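Local coordinates for soluble inorganic pyrophosphatase (Toxoplasma gondii, PDB 5WRT), which probably hydrolyses inorganic pyrophosphate to orthophosphate with the aid of magnesium ions, as expected of a type I soluble pyrophosphatase, at residues F47-E52 with V123-S128; L89-G94 with R181-G186; Y194-P197 with V201-Q204. All coordinates share one frame; numbering follows the deposited sequence.

Contact 1 of 3, residues F47-E52 with V123-S128; sequences FNMVVE and VVEIGS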
ATOM      1  N   PHE A  47     -25.095  -9.719   1.764  1.00 26.40           N
ATOM      2  CA  PHE A  47     -25.271  -8.293   1.978  1.00 25.43           C
ATOM      3  C   PHE A  47     -25.032  -7.598   0.648  1.00 25.86           C
ATOM      4  O   PHE A  47     -24.171  -8.020  -0.130  1.00 26.19           O
ATOM      5  CB  PHE A  47     -24.293  -7.724   3.016  1.00 23.98           C
ATOM      6  CG  PHE A  47     -24.325  -8.417   4.350  1.00 24.13           C
ATOM      7  CD1 PHE A  47     -23.713  -9.646   4.525  1.00 24.07           C
ATOM      8  CD2 PHE A  47     -24.945  -7.821   5.438  1.00 24.69           C
ATOM      9  CE1 PHE A  47     -23.729 -10.275   5.755  1.00 24.34           C
ATOM     10  CE2 PHE A  47     -24.965  -8.445   6.668  1.00 24.48           C
ATOM     11  CZ  PHE A  47     -24.356  -9.673   6.828  1.00 23.60           C
ATOM     12  N   ASN A  48     -25.780  -6.536   0.383  1.00 24.14           N
ATOM     13  CA  ASN A  48     -25.518  -5.748  -0.810  1.00 25.39           C
ATOM     14  C   ASN A  48     -24.390  -4.764  -0.543  1.00 24.65           C
ATOM     15  O   ASN A  48     -24.292  -4.182   0.541  1.00 23.69           O
ATOM     16  CB  ASN A  48     -26.776  -5.013  -1.276  1.00 25.79           C
ATOM     17  CG  ASN A  48     -27.504  -5.755  -2.383  1.00 27.70           C
ATOM     18  OD1 ASN A  48     -26.884  -6.441  -3.198  1.00 27.61           O
ATOM     19  ND2 ASN A  48     -28.820  -5.608  -2.427  1.00 28.54           N
ATOM     20  N   MET A  49     -23.523  -4.600  -1.535  1.00 24.68           N
ATOM     21  CA  MET A  49     -22.408  -3.671  -1.464  1.00 24.56           C
ATOM     22  C   MET A  49     -22.545  -2.652  -2.581  1.00 25.92           C
ATOM     23  O   MET A  49     -22.707  -3.026  -3.748  1.00 27.07           O
ATOM     24  CB  MET A  49     -21.070  -4.407  -1.578  1.00 23.36           C
ATOM     25  CG  MET A  49     -19.910  -3.519  -2.011  1.00 22.65           C
ATOM     26  SD  MET A  49     -18.386  -4.451  -2.268  1.00 23.71           S
ATOM     27  CE  MET A  49     -17.195  -3.120  -2.438  1.00 22.25           C
ATOM     28  N   VAL A  50     -22.493  -1.375  -2.223  1.00 23.72           N
ATOM     29  CA  VAL A  50     -22.453  -0.298  -3.204  1.00 24.42           C
ATOM     30  C   VAL A  50     -20.984  -0.012  -3.486  1.00 24.07           C
ATOM     31  O   VAL A  50     -20.253   0.459  -2.610  1.00 23.52           O
ATOM     32  CB  VAL A  50     -23.185   0.954  -2.705  1.00 24.85           C
ATOM     33  CG1 VAL A  50     -22.993   2.108  -3.681  1.00 25.70           C
ATOM     34  CG2 VAL A  50     -24.665   0.660  -2.506  1.00 25.31           C
ATOM     35  N   VAL A  51     -20.549  -0.305  -4.706  1.00 25.54           N
ATOM     36  CA  VAL A  51     -19.153  -0.115  -5.083  1.00 25.66           C
ATOM     37  C   VAL A  51     -18.925   1.365  -5.352  1.00 26.63           C
ATOM     38  O   VAL A  51     -19.553   1.949  -6.241  1.00 27.28           O
ATOM     39  CB  VAL A  51     -18.792  -0.963  -6.311  1.00 26.00           C
ATOM     40  CG1 VAL A  51     -17.337  -0.745  -6.699  1.00 24.78           C
ATOM     41  CG2 VAL A  51     -19.068  -2.434  -6.037  1.00 26.00           C
ATOM     42  N   GLU A  52     -18.024   1.975  -4.583  1.00 26.31           N
ATOM     43  CA  GLU A  52     -17.639   3.366  -4.786  1.00 26.20           C
ATOM     44  C   GLU A  52     -16.307   3.494  -5.512  1.00 27.99           C
ATOM     45  O   GLU A  52     -16.193   4.266  -6.469  1.00 28.24           O
ATOM     46  CB  GLU A  52     -17.574   4.102  -3.441  1.00 25.23           C
ATOM     47  CG  GLU A  52     -18.912   4.236  -2.728  1.00 25.28           C
ATOM     48  CD  GLU A  52     -18.776   4.791  -1.319  1.00 26.09           C
ATOM     49  OE1 GLU A  52     -17.737   4.540  -0.672  1.00 25.46           O
ATOM     50  OE2 GLU A  52     -19.710   5.481  -0.858  1.00 26.16           O
ATOM     51  N   VAL A 123     -16.705  -1.545   3.220  1.00 20.52           N
ATOM     52  CA  VAL A 123     -16.507  -2.947   2.866  1.00 20.37           C
ATOM     53  C   VAL A 123     -15.480  -3.041   1.744  1.00 20.68           C
ATOM     54  O   VAL A 123     -15.505  -2.252   0.792  1.00 21.07           O
ATOM     55  CB  VAL A 123     -17.834  -3.629   2.461  1.00 21.13           C
ATOM     56  CG1 VAL A 123     -18.541  -2.845   1.364  1.00 20.99           C
ATOM     57  CG2 VAL A 123     -17.592  -5.071   2.029  1.00 20.65           C
ATOM     58  N   VAL A 124     -14.565  -3.999   1.868  1.00 21.89           N
ATOM     59  CA  VAL A 124     -13.587  -4.316   0.834  1.00 21.19           C
ATOM     60  C   VAL A 124     -13.990  -5.643   0.205  1.00 22.30           C
ATOM     61  O   VAL A 124     -14.148  -6.648   0.909  1.00 23.00           O
ATOM     62  CB  VAL A 124     -12.160  -4.386   1.402  1.00 20.70           C
ATOM     63  CG1 VAL A 124     -11.147  -4.510   0.281  1.00 20.29           C
ATOM     64  CG2 VAL A 124     -11.863  -3.162   2.254  1.00 20.24           C
ATOM     65  N   GLU A 125     -14.155  -5.649  -1.114  1.00 22.10           N
ATOM     66  CA  GLU A 125     -14.480  -6.859  -1.857  1.00 22.40           C
ATOM     67  C   GLU A 125     -13.209  -7.380  -2.511  1.00 23.70           C
ATOM     68  O   GLU A 125     -12.519  -6.637  -3.218  1.00 23.27           O
ATOM     69  CB  GLU A 125     -15.557  -6.584  -2.907  1.00 23.11           C
ATOM     70  CG  GLU A 125     -16.285  -7.821  -3.411  1.00 25.97           C
ATOM     71  CD  GLU A 125     -15.505  -8.573  -4.471  1.00 27.66           C
ATOM     72  OE1 GLU A 125     -14.950  -7.919  -5.381  1.00 29.24           O
ATOM     73  OE2 GLU A 125     -15.449  -9.819  -4.398  1.00 28.07           O
ATOM     74  N   ILE A 126     -12.900  -8.655  -2.277  1.00 24.17           N
ATOM     75  CA  ILE A 126     -11.585  -9.200  -2.593  1.00 24.36           C
ATOM     76  C   ILE A 126     -11.591 -10.010  -3.885  1.00 26.99           C
ATOM     77  O   ILE A 126     -10.582 -10.641  -4.220  1.00 27.81           O
ATOM     78  CB  ILE A 126     -11.047 -10.036  -1.423  1.00 24.50           C
ATOM     79  CG1 ILE A 126     -11.889 -11.299  -1.238  1.00 24.02           C
ATOM     80  CG2 ILE A 126     -11.044  -9.214  -0.142  1.00 21.87           C
ATOM     81  CD1 ILE A 126     -11.322 -12.264  -0.222  1.00 24.84           C
ATOM     82  N   GLY A 127     -12.695  -9.999  -4.626  1.00 28.05           N
ATOM     83  CA  GLY A 127     -12.779 -10.756  -5.856  1.00 30.33           C
ATOM     84  C   GLY A 127     -11.842 -10.236  -6.933  1.00 31.22           C
ATOM     85  O   GLY A 127     -11.282  -9.142  -6.855  1.00 29.01           O
ATOM     86  N   SER A 128     -11.673 -11.059  -7.970  1.00 33.65           N
ATOM     87  CA  SER A 128     -10.717 -10.749  -9.028  1.00 35.03           C
ATOM     88  C   SER A 128     -11.248  -9.720 -10.020  1.00 32.35           C
ATOM     89  O   SER A 128     -10.468  -8.924 -10.553  1.00 33.13           O
ATOM     90  CB  SER A 128     -10.331 -12.031  -9.768  1.00 34.77           C
ATOM     91  OG  SER A 128      -9.272 -11.792 -10.679  1.00 42.18           O
TER
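Met49 stretches from strand 47-53 across Val123 and comes to lie against the foot of the Glu125 side chain. With CG anti to the backbone N (chi1 159°) and the chain extended beyond it, the thioether runs straight toward strand 115-125. CG of Met49 is 3.7 Å from CG1 of Val123, the branch that this valine turns toward the methionine. Further along, SD of Met49 lies 3.6 Å from CB of Glu125, whose side chain it meets at about a right angle. The methyl group completes the contact, Met49 CE resting 3.7 Å from the carbonyl oxygen Val123 O. A single long side chain thus touches two residues, Val123 and Glu125, that point to the same side of strand 115-125.

Glu125 offers Met49 mainly its CB; the bend at chi2 (-81°) turns the carboxylate away from the methionine. There OE2 of Glu125 accepts Gly127 N at 2.8 Å, with N placed well above the carboxylate plane (51° out of it). The same oxygen also takes the amide of Arg161, and Asn92 ND2 binds OE1. Three N-H groups therefore hold this buried acid in place and would probably stabilise a negative charge on it.

The two strands are not direct neighbours: strand 92-95 pairs antiparallel with each of them. Together with strands 136-149 and 152-161 they close into the five-stranded barrel of the pyrophosphatase domain. Asp122, just before Val123, binds the magnesium ion together with Asp117 and Asp154; Glu52 is a magnesium-binding residue of this protein, although that ion is not bound to this chain in the model. Val123 and Glu125 also pack against Ala159 and Ile160 of strand 152-161, while Val124, facing the other way, meets Ile187 and Phe191 of helix 183-193.

Contact 2 of 3, residues L89-G94 with R181-G186; sequences LYWNYG and RGVVPG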
ATOM      1  N   LEU A  89      -5.838   1.710  -4.733  1.00 24.84           N
ATOM      2  CA  LEU A  89      -6.505   0.646  -3.997  1.00 25.06           C
ATOM      3  C   LEU A  89      -6.608  -0.593  -4.879  1.00 25.65           C
ATOM      4  O   LEU A  89      -7.083  -0.515  -6.015  1.00 25.56           O
ATOM      5  CB  LEU A  89      -7.892   1.105  -3.548  1.00 23.48           C
ATOM      6  CG  LEU A  89      -8.582   0.350  -2.410  1.00 23.41           C
ATOM      7  CD1 LEU A  89      -7.593  -0.041  -1.326  1.00 22.78           C
ATOM      8  CD2 LEU A  89      -9.685   1.214  -1.831  1.00 24.09           C
ATOM      9  N   TYR A  90      -6.166  -1.734  -4.355  1.00 23.99           N
ATOM     10  CA  TYR A  90      -6.052  -2.954  -5.145  1.00 24.07           C
ATOM     11  C   TYR A  90      -7.280  -3.847  -5.048  1.00 24.61           C
ATOM     12  O   TYR A  90      -7.227  -5.000  -5.486  1.00 25.28           O
ATOM     13  CB  TYR A  90      -4.812  -3.744  -4.719  1.00 24.27           C
ATOM     14  CG  TYR A  90      -3.550  -2.918  -4.695  1.00 25.42           C
ATOM     15  CD1 TYR A  90      -3.016  -2.400  -5.867  1.00 25.89           C
ATOM     16  CD2 TYR A  90      -2.889  -2.656  -3.500  1.00 23.92           C
ATOM     17  CE1 TYR A  90      -1.865  -1.643  -5.853  1.00 25.50           C
ATOM     18  CE2 TYR A  90      -1.734  -1.899  -3.475  1.00 23.67           C
ATOM     19  CZ  TYR A  90      -1.227  -1.395  -4.657  1.00 25.22           C
ATOM     20  OH  TYR A  90      -0.079  -0.641  -4.645  1.00 24.82           O
ATOM     21  N   TRP A  91      -8.376  -3.351  -4.481  1.00 23.59           N
ATOM     22  CA  TRP A  91      -9.590  -4.138  -4.329  1.00 23.81           C
ATOM     23  C   TRP A  91     -10.800  -3.235  -4.501  1.00 24.20           C
ATOM     24  O   TRP A  91     -10.738  -2.032  -4.231  1.00 24.22           O
ATOM     25  CB  TRP A  91      -9.636  -4.835  -2.961  1.00 23.25           C
ATOM     26  CG  TRP A  91      -8.380  -5.589  -2.638  1.00 23.46           C
ATOM     27  CD1 TRP A  91      -8.114  -6.898  -2.919  1.00 23.75           C
ATOM     28  CD2 TRP A  91      -7.210  -5.072  -1.990  1.00 22.50           C
ATOM     29  NE1 TRP A  91      -6.854  -7.229  -2.482  1.00 23.82           N
ATOM     30  CE2 TRP A  91      -6.279  -6.126  -1.908  1.00 24.23           C
ATOM     31  CE3 TRP A  91      -6.861  -3.822  -1.470  1.00 21.87           C
ATOM     32  CZ2 TRP A  91      -5.022  -5.967  -1.325  1.00 25.42           C
ATOM     33  CZ3 TRP A  91      -5.613  -3.667  -0.892  1.00 22.52           C
ATOM     34  CH2 TRP A  91      -4.709  -4.734  -0.824  1.00 23.03           C
ATOM     35  N   ASN A  92     -11.900  -3.823  -4.969  1.00 23.30           N
ATOM     36  CA  ASN A  92     -13.159  -3.095  -5.025  1.00 24.07           C
ATOM     37  C   ASN A  92     -13.564  -2.657  -3.623  1.00 23.87           C
ATOM     38  O   ASN A  92     -13.487  -3.431  -2.665  1.00 22.93           O
ATOM     39  CB  ASN A  92     -14.251  -3.960  -5.650  1.00 26.04           C
ATOM     40  CG  ASN A  92     -13.884  -4.441  -7.038  1.00 27.54           C
ATOM     41  OD1 ASN A  92     -13.835  -3.657  -7.986  1.00 28.52           O
ATOM     42  ND2 ASN A  92     -13.617  -5.736  -7.165  1.00 26.50           N
ATOM     43  N   TYR A  93     -13.991  -1.403  -3.507  1.00 23.86           N
ATOM     44  CA  TYR A  93     -14.208  -0.786  -2.210  1.00 22.18           C
ATOM     45  C   TYR A  93     -15.482   0.041  -2.249  1.00 23.18           C
ATOM     46  O   TYR A  93     -15.773   0.702  -3.248  1.00 23.95           O
ATOM     47  CB  TYR A  93     -13.008   0.087  -1.829  1.00 22.52           C
ATOM     48  CG  TYR A  93     -13.103   0.766  -0.483  1.00 22.26           C
ATOM     49  CD1 TYR A  93     -12.889   0.056   0.691  1.00 20.62           C
ATOM     50  CD2 TYR A  93     -13.368   2.128  -0.386  1.00 21.43           C
ATOM     51  CE1 TYR A  93     -12.963   0.674   1.925  1.00 22.04           C
ATOM     52  CE2 TYR A  93     -13.441   2.755   0.844  1.00 23.05           C
ATOM     53  CZ  TYR A  93     -13.236   2.023   1.996  1.00 23.22           C
ATOM     54  OH  TYR A  93     -13.308   2.642   3.224  1.00 22.57           O
ATOM     55  N   GLY A  94     -16.234   0.006  -1.153  1.00 22.00           N
ATOM     56  CA  GLY A  94     -17.484   0.731  -1.086  1.00 21.29           C
ATOM     57  C   GLY A  94     -18.110   0.718   0.290  1.00 22.42           C
ATOM     58  O   GLY A  94     -17.405   0.804   1.300  1.00 22.36           O
ATOM     59  N   ARG A 181      -3.208 -15.757  -0.584  1.00 34.81           N
ATOM     60  CA  ARG A 181      -2.122 -15.258   0.250  1.00 35.25           C
ATOM     61  C   ARG A 181      -1.877 -13.777  -0.013  1.00 32.28           C
ATOM     62  O   ARG A 181      -1.893 -13.319  -1.160  1.00 32.35           O
ATOM     63  CB  ARG A 181      -0.842 -16.056  -0.003  1.00 37.55           C
ATOM     64  CG  ARG A 181       0.367 -15.513   0.742  1.00 36.86           C
ATOM     65  CD  ARG A 181       0.888 -16.503   1.770  1.00 40.87           C
ATOM     66  NE  ARG A 181       1.222 -17.785   1.162  1.00 45.96           N
ATOM     67  CZ  ARG A 181       2.271 -17.990   0.370  1.00 47.16           C
ATOM     68  NH1 ARG A 181       3.102 -16.995   0.089  1.00 44.04           N
ATOM     69  NH2 ARG A 181       2.491 -19.193  -0.140  1.00 48.39           N
ATOM     70  N   GLY A 182      -1.648 -13.028   1.065  1.00 31.12           N
ATOM     71  CA  GLY A 182      -1.374 -11.613   0.980  1.00 28.79           C
ATOM     72  C   GLY A 182      -2.586 -10.713   0.912  1.00 28.23           C
ATOM     73  O   GLY A 182      -2.425  -9.487   0.963  1.00 26.82           O
ATOM     74  N   VAL A 183      -3.794 -11.266   0.806  1.00 26.82           N
ATOM     75  CA  VAL A 183      -4.981 -10.422   0.695  1.00 25.30           C
ATOM     76  C   VAL A 183      -5.289  -9.750   2.027  1.00 25.88           C
ATOM     77  O   VAL A 183      -5.443  -8.525   2.100  1.00 25.45           O
ATOM     78  CB  VAL A 183      -6.179 -11.237   0.179  1.00 25.94           C
ATOM     79  CG1 VAL A 183      -7.468 -10.451   0.364  1.00 25.77           C
ATOM     80  CG2 VAL A 183      -5.975 -11.581  -1.288  1.00 27.24           C
ATOM     81  N   VAL A 184      -5.385 -10.538   3.101  1.00 24.90           N
ATOM     82  CA  VAL A 184      -5.658  -9.958   4.418  1.00 25.21           C
ATOM     83  C   VAL A 184      -4.548  -9.012   4.866  1.00 23.70           C
ATOM     84  O   VAL A 184      -4.859  -7.869   5.239  1.00 22.67           O
ATOM     85  CB  VAL A 184      -5.943 -11.073   5.442  1.00 25.78           C
ATOM     86  CG1 VAL A 184      -6.079 -10.482   6.836  1.00 24.13           C
ATOM     87  CG2 VAL A 184      -7.203 -11.832   5.061  1.00 25.18           C
ATOM     88  N   PRO A 185      -3.265  -9.397   4.859  1.00 25.16           N
ATOM     89  CA  PRO A 185      -2.232  -8.421   5.242  1.00 24.14           C
ATOM     90  C   PRO A 185      -2.099  -7.278   4.254  1.00 24.85           C
ATOM     91  O   PRO A 185      -1.773  -6.157   4.664  1.00 24.22           O
ATOM     92  CB  PRO A 185      -0.952  -9.265   5.310  1.00 26.60           C
ATOM     93  CG  PRO A 185      -1.208 -10.410   4.410  1.00 26.12           C
ATOM     94  CD  PRO A 185      -2.671 -10.710   4.533  1.00 26.31           C
ATOM     95  N   GLY A 186      -2.345  -7.520   2.965  1.00 25.34           N
ATOM     96  CA  GLY A 186      -2.304  -6.430   2.004  1.00 24.34           C
ATOM     97  C   GLY A 186      -3.339  -5.360   2.297  1.00 23.09           C
ATOM     98  O   GLY A 186      -3.059  -4.165   2.181  1.00 23.37           O
TER
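The indole of Trp91 leans against the first turn of helix 183-193 and meets it at two places, Val183 and Gly186. A chi1 of -50°, with CG anti to the carbonyl carbon, swings the indole out toward the helix. One of its faces receives CB of Tyr90, 3.7 Å above the plane and offset toward the ring's rim; Leu89 CD1 lies at the indole edge, in plane, and Trp193 of the second subunit meets the ring edge-to-face.

Leading into that turn, Arg181 sends its guanidinium group away from the tryptophan, to a salt bridge with Glu209 of the second subunit. Gly182 follows at the N-cap position, with a positive phi (85°). Its carbonyl oxygen, Gly182 O, closes the turn by accepting Gly186 N at 2.8 Å, and also receives the indole N-H of Trp193 of the second subunit.

Val183 is the first residue to touch the tryptophan, and it does so loosely. Its CG1 is 4.3 Å from Trp91 NE1, and its carbonyl oxygen, Val183 O, is equally far from Trp91 CZ2. This is where the helix beside the barrel of the pyrophosphatase fold meets the barrel wall: Trp91 bridges from the sheet to the helix, packing on Val124 of strand 115-125 and Ile187 of the helix as well.

Val184 and Pro185 turn elsewhere, toward helix 173-179, and one helical turn after Gly182 the chain returns to the ring at Gly186. Here the approach is closer. Trp91 CH2 comes within 3.5 Å of Gly186 C, and the carbonyl oxygen, Gly186 O, is just as near to that ring atom. Because Gly186 carries no side chain, the six-membered ring can come right up to the bare helix backbone, at an oblique tilt.

Contact 3 of 3, residues Y194-P197 with V201-Q204; sequences YKLP and VVNQ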
ATOM      1  N   TYR A 194      -1.847   4.374   4.272  1.00 27.84           N
ATOM      2  CA  TYR A 194      -2.227   5.194   3.121  1.00 29.82           C
ATOM      3  C   TYR A 194      -2.378   6.679   3.442  1.00 31.09           C
ATOM      4  O   TYR A 194      -2.425   7.492   2.513  1.00 31.37           O
ATOM      5  CB  TYR A 194      -3.517   4.667   2.488  1.00 27.63           C
ATOM      6  CG  TYR A 194      -4.789   5.024   3.222  1.00 28.03           C
ATOM      7  CD1 TYR A 194      -5.015   4.580   4.517  1.00 29.12           C
ATOM      8  CD2 TYR A 194      -5.768   5.796   2.612  1.00 29.28           C
ATOM      9  CE1 TYR A 194      -6.180   4.900   5.188  1.00 28.91           C
ATOM     10  CE2 TYR A 194      -6.937   6.121   3.273  1.00 29.79           C
ATOM     11  CZ  TYR A 194      -7.138   5.670   4.562  1.00 31.53           C
ATOM     12  OH  TYR A 194      -8.300   5.989   5.227  1.00 33.17           O
ATOM     13  N   LYS A 195      -2.455   7.061   4.713  1.00 32.35           N
ATOM     14  CA  LYS A 195      -2.562   8.470   5.065  1.00 33.34           C
ATOM     15  C   LYS A 195      -1.255   9.040   5.609  1.00 34.48           C
ATOM     16  O   LYS A 195      -1.245  10.162   6.127  1.00 34.51           O
ATOM     17  CB  LYS A 195      -3.688   8.676   6.078  1.00 33.38           C
ATOM     18  CG  LYS A 195      -5.087   8.446   5.530  1.00 34.82           C
ATOM     19  CD  LYS A 195      -6.120   8.572   6.644  1.00 37.02           C
ATOM     20  CE  LYS A 195      -7.495   8.947   6.079  1.00 39.68           C
ATOM     21  NZ  LYS A 195      -8.297   9.835   6.988  1.00 40.22           N
ATOM     22  N   LEU A 196      -0.158   8.290   5.516  1.00 30.99           N
ATOM     23  CA  LEU A 196       1.143   8.847   5.881  1.00 32.72           C
ATOM     24  C   LEU A 196       1.559   9.998   4.976  1.00 35.14           C
ATOM     25  O   LEU A 196       2.029  11.023   5.499  1.00 35.30           O
ATOM     26  CB  LEU A 196       2.207   7.745   5.907  1.00 31.99           C
ATOM     27  CG  LEU A 196       3.531   8.195   6.534  1.00 33.18           C
ATOM     28  CD1 LEU A 196       3.404   8.292   8.049  1.00 33.46           C
ATOM     29  CD2 LEU A 196       4.674   7.267   6.148  1.00 29.25           C
ATOM     30  N   PRO A 197       1.444   9.913   3.644  1.00 34.37           N
ATOM     31  CA  PRO A 197       1.850  11.067   2.828  1.00 33.93           C
ATOM     32  C   PRO A 197       0.930  12.264   2.981  1.00 35.57           C
ATOM     33  O   PRO A 197       1.401  13.404   2.906  1.00 36.73           O
ATOM     34  CB  PRO A 197       1.820  10.518   1.392  1.00 30.94           C
ATOM     35  CG  PRO A 197       1.748   9.031   1.530  1.00 30.77           C
ATOM     36  CD  PRO A 197       1.019   8.782   2.800  1.00 31.42           C
ATOM     37  N   VAL A 201       0.406  10.375   9.450  1.00 40.12           N
ATOM     38  CA  VAL A 201      -0.105   9.537  10.525  1.00 39.59           C
ATOM     39  C   VAL A 201      -0.071   8.086  10.067  1.00 38.20           C
ATOM     40  O   VAL A 201      -0.362   7.781   8.906  1.00 35.57           O
ATOM     41  CB  VAL A 201      -1.537   9.928  10.948  1.00 40.27           C
ATOM     42  CG1 VAL A 201      -1.527  11.248  11.706  1.00 42.69           C
ATOM     43  CG2 VAL A 201      -2.451   9.992   9.740  1.00 37.61           C
ATOM     44  N   VAL A 202       0.303   7.197  10.979  1.00 35.62           N
ATOM     45  CA  VAL A 202       0.183   5.761  10.772  1.00 33.82           C
ATOM     46  C   VAL A 202      -1.004   5.284  11.595  1.00 33.59           C
ATOM     47  O   VAL A 202      -1.044   5.484  12.816  1.00 35.00           O
ATOM     48  CB  VAL A 202       1.469   5.022  11.174  1.00 33.73           C
ATOM     49  CG1 VAL A 202       1.302   3.526  10.975  1.00 30.19           C
ATOM     50  CG2 VAL A 202       2.652   5.545  10.376  1.00 32.74           C
ATOM     51  N   ASN A 203      -1.976   4.661  10.935  1.00 31.64           N
ATOM     52  CA  ASN A 203      -3.172   4.234  11.641  1.00 32.37           C
ATOM     53  C   ASN A 203      -2.875   3.018  12.515  1.00 31.31           C
ATOM     54  O   ASN A 203      -1.888   2.302  12.324  1.00 30.13           O
ATOM     55  CB  ASN A 203      -4.294   3.907  10.655  1.00 31.02           C
ATOM     56  CG  ASN A 203      -4.749   5.118   9.863  1.00 33.60           C
ATOM     57  OD1 ASN A 203      -5.106   6.150  10.434  1.00 35.48           O
ATOM     58  ND2 ASN A 203      -4.747   4.995   8.540  1.00 31.74           N
ATOM     59  N   GLN A 204      -3.750   2.793  13.487  1.00 31.45           N
ATOM     60  CA  GLN A 204      -3.681   1.632  14.358  1.00 33.14           C
ATOM     61  C   GLN A 204      -4.857   0.708  14.076  1.00 30.17           C
ATOM     62  O   GLN A 204      -5.790   1.051  13.345  1.00 29.65           O
ATOM     63  CB  GLN A 204      -3.673   2.049  15.834  1.00 32.88           C
ATOM     64  CG  GLN A 204      -2.657   3.121  16.182  1.00 36.55           C
ATOM     65  CD  GLN A 204      -2.823   3.628  17.600  1.00 40.24           C
ATOM     66  OE1 GLN A 204      -1.989   3.364  18.467  1.00 43.13           O
ATOM     67  NE2 GLN A 204      -3.909   4.352  17.847  1.00 39.90           N
TER
HETATM   68  O   HOH W   1      -1.830   6.156   7.507  1.00 29.72           O
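Leu196 and Val202 make the closest side-chain packing between apolar groups of the two segments: CD1 of Leu196 lies 3.7 Å from CG2 of Val202, and the two side chains run side by side in the same direction. Chi1 of -169° sets CG of Leu196 anti to the backbone N and brings CD1 alongside Val202. Beneath them the backbones are close too. Val201 O faces the amide of Leu196 at a poor angle for bonding, and also lies 3.5 Å from Leu196 CA, a bent and at most weak CA-H...O contact.

That carbonyl finds its donor in a water. The water donates a hydrogen bond to Val201 O (2.6 Å) and accepts one from Lys195 N (3.0 Å), so it stitches the two segments together where they do not bond directly.

On the buried flank, ND2 of Asn203 approaches the Tyr194 ring obliquely, 3.6 Å from CE1 of Tyr194, with ring and amide planes 47° apart. ND2 is fixed by a bond to Phe191 O. Over one face of the same ring lies CG of Lys195, 3.5 Å above its centre, while the ammonium group continues to a salt bridge with Asp149.

The side chain of Val201, partly exposed, is held more slackly. Its CB points away from segment 194-197, and its CG2 comes no nearer than 3.8 Å, to Lys195 O.

The side chain of Tyr194 is about 5 Å from that of Asp154, a magnesium ligand, and packs on Tyr90 of the second subunit. Lys195 occupies the N-cap of the short helix 196-199; this helix and the loop after it form the link that carries the chain from helix 183-193 into strand 204-212 of the pyrophosphatase fold.

Overall arrangement
All three contacts belong to one pyrophosphatase domain. Contacts 1 and 2 have centres 11 Å apart and touch directly: Asn92 O probably pairs with Glu125 N, and Tyr93 O with Glu52 N, because strand 92-95 lies between strands 47-53 and 115-125. Their segments alternate along the chain. The packing of Trp91 in contact 2 joins the barrel to helix 183-193. Contact 3 comes later, after both are closed, its centre about 17 Å from that of contact 2 and 23 Å from that of contact 1. It follows the C-terminal end of the helix whose first turn serves contact 2. Contacts 1 and 3 each come near the magnesium site, while contacts 2 and 3 both touch the second subunit.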